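Local coordinates for probable Zn binding protein (Lactobacillus acidophilus, PDB 3Q69) that is a putative mucus-binding protein, of which this MucBP domain probably takes part in attaching the bacterium to mucus, at residues Val10-Ile15 / Val30-Phe35; Thr72-Met77 / Thr99-Ala104. One frame throughout, in Å; residues are numbered along the deposited sequence.

Contact 1. Residues Val10-Ile15 / Val30-Phe35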
# COMPACT_ATOMS: atom_id res chain seq x y z
N VAL A 10 -7.02 -1.46 -3.48
CA VAL A 10 -5.65 -1.91 -3.62
C VAL A 10 -4.72 -0.78 -3.22
O VAL A 10 -4.81 0.30 -3.78
CB VAL A 10 -5.34 -2.33 -5.08
CG1 VAL A 10 -3.95 -2.93 -5.17
CG2 VAL A 10 -6.40 -3.30 -5.58
N VAL A 11 -3.83 -1.03 -2.26
CA VAL A 11 -2.87 -0.02 -1.84
C VAL A 11 -1.48 -0.49 -2.20
O VAL A 11 -1.09 -1.61 -1.88
CB VAL A 11 -2.92 0.20 -0.33
CG1 VAL A 11 -2.02 1.37 0.02
CG2 VAL A 11 -4.35 0.45 0.13
N THR A 12 -0.71 0.36 -2.87
CA THR A 12 0.61 -0.06 -3.25
C THR A 12 1.69 0.81 -2.63
O THR A 12 1.47 1.96 -2.31
CB THR A 12 0.75 -0.02 -4.79
OG1 THR A 12 0.93 1.33 -5.21
CG2 THR A 12 -0.53 -0.56 -5.44
N GLN A 13 2.86 0.22 -2.48
CA GLN A 13 4.02 0.91 -1.94
C GLN A 13 5.09 0.94 -3.02
O GLN A 13 5.51 -0.10 -3.52
CB GLN A 13 4.56 0.16 -0.72
CG GLN A 13 5.79 0.81 -0.11
CD GLN A 13 6.45 -0.05 0.93
OE1 GLN A 13 6.87 -1.17 0.66
NE2 GLN A 13 6.54 0.47 2.14
N THR A 14 5.52 2.15 -3.39
CA THR A 14 6.54 2.32 -4.41
C THR A 14 7.77 2.99 -3.82
O THR A 14 7.72 4.14 -3.39
CB THR A 14 6.04 3.18 -5.59
OG1 THR A 14 4.93 2.53 -6.21
CG2 THR A 14 7.13 3.37 -6.61
N ILE A 15 8.88 2.26 -3.81
CA ILE A 15 10.14 2.75 -3.28
C ILE A 15 11.14 3.05 -4.40
O ILE A 15 11.49 2.17 -5.19
CB ILE A 15 10.77 1.72 -2.32
CG1 ILE A 15 9.78 1.37 -1.21
CG2 ILE A 15 12.05 2.28 -1.72
CD1 ILE A 15 9.43 2.53 -0.33
N VAL A 30 8.12 -2.28 -5.98
CA VAL A 30 6.67 -2.11 -5.86
C VAL A 30 6.00 -3.34 -5.28
O VAL A 30 6.30 -4.46 -5.69
CB VAL A 30 6.05 -1.79 -7.23
CG1 VAL A 30 4.60 -1.45 -7.09
CG2 VAL A 30 6.82 -0.62 -7.89
N VAL A 31 5.12 -3.11 -4.31
CA VAL A 31 4.35 -4.17 -3.67
C VAL A 31 2.94 -3.65 -3.46
O VAL A 31 2.68 -2.44 -3.42
CB VAL A 31 4.93 -4.61 -2.30
CG1 VAL A 31 6.20 -5.39 -2.52
CG2 VAL A 31 5.19 -3.40 -1.41
N SER A 32 2.02 -4.58 -3.27
CA SER A 32 0.64 -4.19 -3.14
C SER A 32 -0.09 -4.93 -2.05
O SER A 32 0.27 -6.04 -1.68
CB SER A 32 -0.05 -4.42 -4.48
OG SER A 32 -1.45 -4.35 -4.34
N LEU A 33 -1.14 -4.30 -1.54
CA LEU A 33 -1.96 -4.89 -0.50
C LEU A 33 -3.39 -4.78 -1.02
O LEU A 33 -3.87 -3.70 -1.37
CB LEU A 33 -1.79 -4.14 0.82
CG LEU A 33 -0.41 -4.27 1.47
CD1 LEU A 33 -0.32 -3.47 2.74
CD2 LEU A 33 -0.11 -5.72 1.70
N ILE A 34 -4.07 -5.92 -1.09
CA ILE A 34 -5.42 -5.97 -1.61
C ILE A 34 -6.43 -6.19 -0.48
O ILE A 34 -6.34 -7.16 0.27
CB ILE A 34 -5.52 -7.07 -2.67
CG1 ILE A 34 -4.37 -6.87 -3.66
CG2 ILE A 34 -6.89 -7.04 -3.38
CD1 ILE A 34 -4.23 -7.97 -4.73
N PHE A 35 -7.39 -5.27 -0.38
CA PHE A 35 -8.42 -5.30 0.65
C PHE A 35 -9.79 -5.51 0.01
O PHE A 35 -10.20 -4.74 -0.88
CB PHE A 35 -8.45 -3.97 1.39
CG PHE A 35 -7.17 -3.61 2.08
CD1 PHE A 35 -7.06 -3.72 3.47
CD2 PHE A 35 -6.07 -3.17 1.35
CE1 PHE A 35 -5.86 -3.38 4.13
CE2 PHE A 35 -4.88 -2.83 1.99
CZ PHE A 35 -4.77 -2.94 3.38
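Val11 and Gln13 pair with Leu33 and Val31 in an antiparallel β-hairpin, formed by the long strands 2-19 and 27-42 near the centre of the chain. The pairing belongs to a mixed sheet that fits the β-grasp topology of the ubiquitin clan, although this domain has no helix. The two segments run 162° apart. Four backbone bonds join them: Val11 and Leu33 bond in both directions, with Leu33 N 2.7 Å from Val11 O, and so do Gln13 and Val31, where Val31 N reaches Gln13 O at 3.1 Å. Between these pairs Thr12 stands opposite Ser32, a non-hydrogen-bonded pair at which Thr12 CA makes a CH···O contact of 3.2 Å with Val31 O.

One face carries Val11, Gln13, Val31 and Leu33. Strand 55-64 covers part of it, with Phe60 touched by Gln13, Val31 and Leu33, while Val83 of strand 77-86 meets Val11 and Phe35. Here Val11 CG2 lies 3.8 Å from Phe35 CE2, the branched side chain set obliquely to the ring. Backbone bonds from Thr12 and Thr14 to strand 96-104 continue the sheet beyond 2-19. The other face, with Val10, Thr12, Thr14, Val30, Ser32 and Ile34, is more open to solvent. On it Thr12 CG2 packs 4.0 Å from Ser32 CB, and Thr14 lies beside Val30 with OG1 4.0 Å from Val30 CG2.

The Gln13 and Val31 side chains extend alongside each other in a common direction. The glutamine has CG anti to its backbone N (chi1 179°) and stays extended beyond it, whereas Val31 places CG2 between its own N and carbonyl carbon. That methyl thus meets the glutamine at two levels, 3.7 Å from Gln13 CB and 3.5 Å from Gln13 OE1.

Contact 2. Residues Thr72-Met77 / Thr99-Ala104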
# COMPACT_ATOMS: atom_id res chain seq x y z
N THR A 72 26.03 4.88 0.72
CA THR A 72 25.21 4.51 1.86
C THR A 72 23.82 5.15 1.71
O THR A 72 23.71 6.34 1.41
CB THR A 72 25.83 4.98 3.18
OG1 THR A 72 25.78 6.41 3.25
CG2 THR A 72 27.29 4.53 3.28
N ALA A 73 22.78 4.35 1.91
CA ALA A 73 21.40 4.83 1.77
C ALA A 73 20.94 5.63 2.99
O ALA A 73 21.16 5.20 4.13
CB ALA A 73 20.46 3.64 1.57
N ASP A 74 20.31 6.78 2.75
CA ASP A 74 19.84 7.59 3.86
C ASP A 74 18.84 6.81 4.71
O ASP A 74 18.64 7.12 5.87
CB ASP A 74 19.23 8.91 3.36
CG ASP A 74 18.10 8.72 2.36
OD1 ASP A 74 17.49 9.75 1.96
OD2 ASP A 74 17.81 7.57 1.96
N LYS A 75 18.22 5.80 4.12
CA LYS A 75 17.26 4.94 4.82
C LYS A 75 17.65 3.48 4.57
O LYS A 75 17.18 2.85 3.61
CB LYS A 75 15.83 5.19 4.31
CG LYS A 75 15.36 6.61 4.38
CD LYS A 75 13.94 6.73 3.82
CE LYS A 75 13.59 8.17 3.46
NZ LYS A 75 13.72 9.07 4.64
N PRO A 76 18.50 2.91 5.44
CA PRO A 76 18.95 1.52 5.30
C PRO A 76 17.81 0.52 5.17
O PRO A 76 17.98 -0.56 4.62
CB PRO A 76 19.79 1.31 6.56
CG PRO A 76 19.12 2.22 7.55
CD PRO A 76 18.90 3.46 6.75
N MSE A 77 16.64 0.88 5.70
CA MSE A 77 15.49 0.01 5.62
C MSE A 77 14.18 0.80 5.71
O MSE A 77 14.01 1.70 6.54
CB MSE A 77 15.53 -1.02 6.75
CG MSE A 77 14.34 -1.95 6.73
SE MSE A 77 14.27 -3.09 8.30
CE MSE A 77 13.13 -1.99 9.40
N THR A 99 11.56 7.91 -1.64
CA THR A 99 12.82 7.69 -2.29
C THR A 99 13.92 7.52 -1.27
O THR A 99 13.96 8.23 -0.26
CB THR A 99 13.16 8.88 -3.20
OG1 THR A 99 12.07 9.12 -4.11
CG2 THR A 99 14.43 8.61 -3.99
N VAL A 100 14.81 6.58 -1.54
CA VAL A 100 15.95 6.32 -0.70
C VAL A 100 17.12 6.93 -1.46
O VAL A 100 17.32 6.63 -2.64
CB VAL A 100 16.17 4.81 -0.51
CG1 VAL A 100 17.37 4.55 0.41
CG2 VAL A 100 14.90 4.18 0.08
N ILE A 101 17.92 7.77 -0.79
CA ILE A 101 19.05 8.43 -1.45
C ILE A 101 20.41 7.86 -1.02
O ILE A 101 20.68 7.65 0.17
CB ILE A 101 19.01 9.95 -1.17
CG1 ILE A 101 17.77 10.55 -1.82
CG2 ILE A 101 20.27 10.63 -1.69
CD1 ILE A 101 17.73 10.39 -3.34
N TYR A 102 21.27 7.62 -2.00
CA TYR A 102 22.60 7.07 -1.71
C TYR A 102 23.68 8.15 -1.78
O TYR A 102 23.79 8.86 -2.77
CB TYR A 102 22.93 5.94 -2.69
CG TYR A 102 22.07 4.71 -2.52
CD1 TYR A 102 22.40 3.72 -1.59
CD2 TYR A 102 20.90 4.53 -3.27
CE1 TYR A 102 21.60 2.59 -1.40
CE2 TYR A 102 20.10 3.42 -3.10
CZ TYR A 102 20.45 2.45 -2.16
OH TYR A 102 19.63 1.35 -1.97
N SER A 103 24.45 8.28 -0.71
CA SER A 103 25.53 9.25 -0.63
C SER A 103 26.89 8.54 -0.56
O SER A 103 27.09 7.67 0.29
CB SER A 103 25.37 10.11 0.62
OG SER A 103 24.22 10.94 0.55
N ALA A 104 27.81 8.94 -1.44
CA ALA A 104 29.15 8.34 -1.46
C ALA A 104 29.74 8.35 -0.06
O ALA A 104 29.79 9.40 0.60
CB ALA A 104 30.04 9.12 -2.41
O HOH W 1 14.61 10.65 1.67
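Tyr102 sets its ring obliquely against Ala73, CE1 lying 3.4 Å from Ala73 CB. Val100 CG1 approaches the same methyl just as closely, at 3.4 Å, so the small methyl is met by two larger side chains from different directions. The ring's far end is fixed by a hydrogen bond from Tyr102 OH to Pro66 O; an alanine in place of Tyr102 would probably leave that carbonyl without its partner and open a gap beside the Ala73 methyl. Thr72 N to Ser103 O and Ser103 N to Thr72 O are both backbone bonds of 3.0 Å. Past Ala73 the chain leaves the strand, and Asp74 takes over: its N donates to Ile101 O at 2.7 Å, and its carboxylate turns back to accept from Ile101. Its chi1 of 57° sets CG between the backbone N and the carbonyl carbon; Asp74 OD2 accepts Ile101 N at 2.8 Å, met from above the carboxylate plane. A water bridges Asp74 OD1 and Thr99 O. Within the chain, short strand 71-73 is an outermost strand of the mixed sheet; strand 96-104 lies between it and strand 2-19, whose Ile15 and Tyr17 pack on Val100.

In the fold
Contact 1 lies almost at the middle of this elongated domain, and the centre of contact 2 is about 21 Å from that of contact 1. The hairpin of contact 1 is complete before residues 72-77 begin. Both belong to the same five-stranded mixed sheet, where strand 2-19 runs parallel to strand 96-104 and antiparallel to 27-42. The two contacts meet where these parallel neighbours adjoin, Ile15 CG2 packing 3.9 Å from Val100 CG2. Contact 1 thus binds the sheet's first two long strands, while contact 2 adds the short strand 71-73 beyond 96-104, so both help build the one sheet, in a chain assigned to the Muc B2-like family.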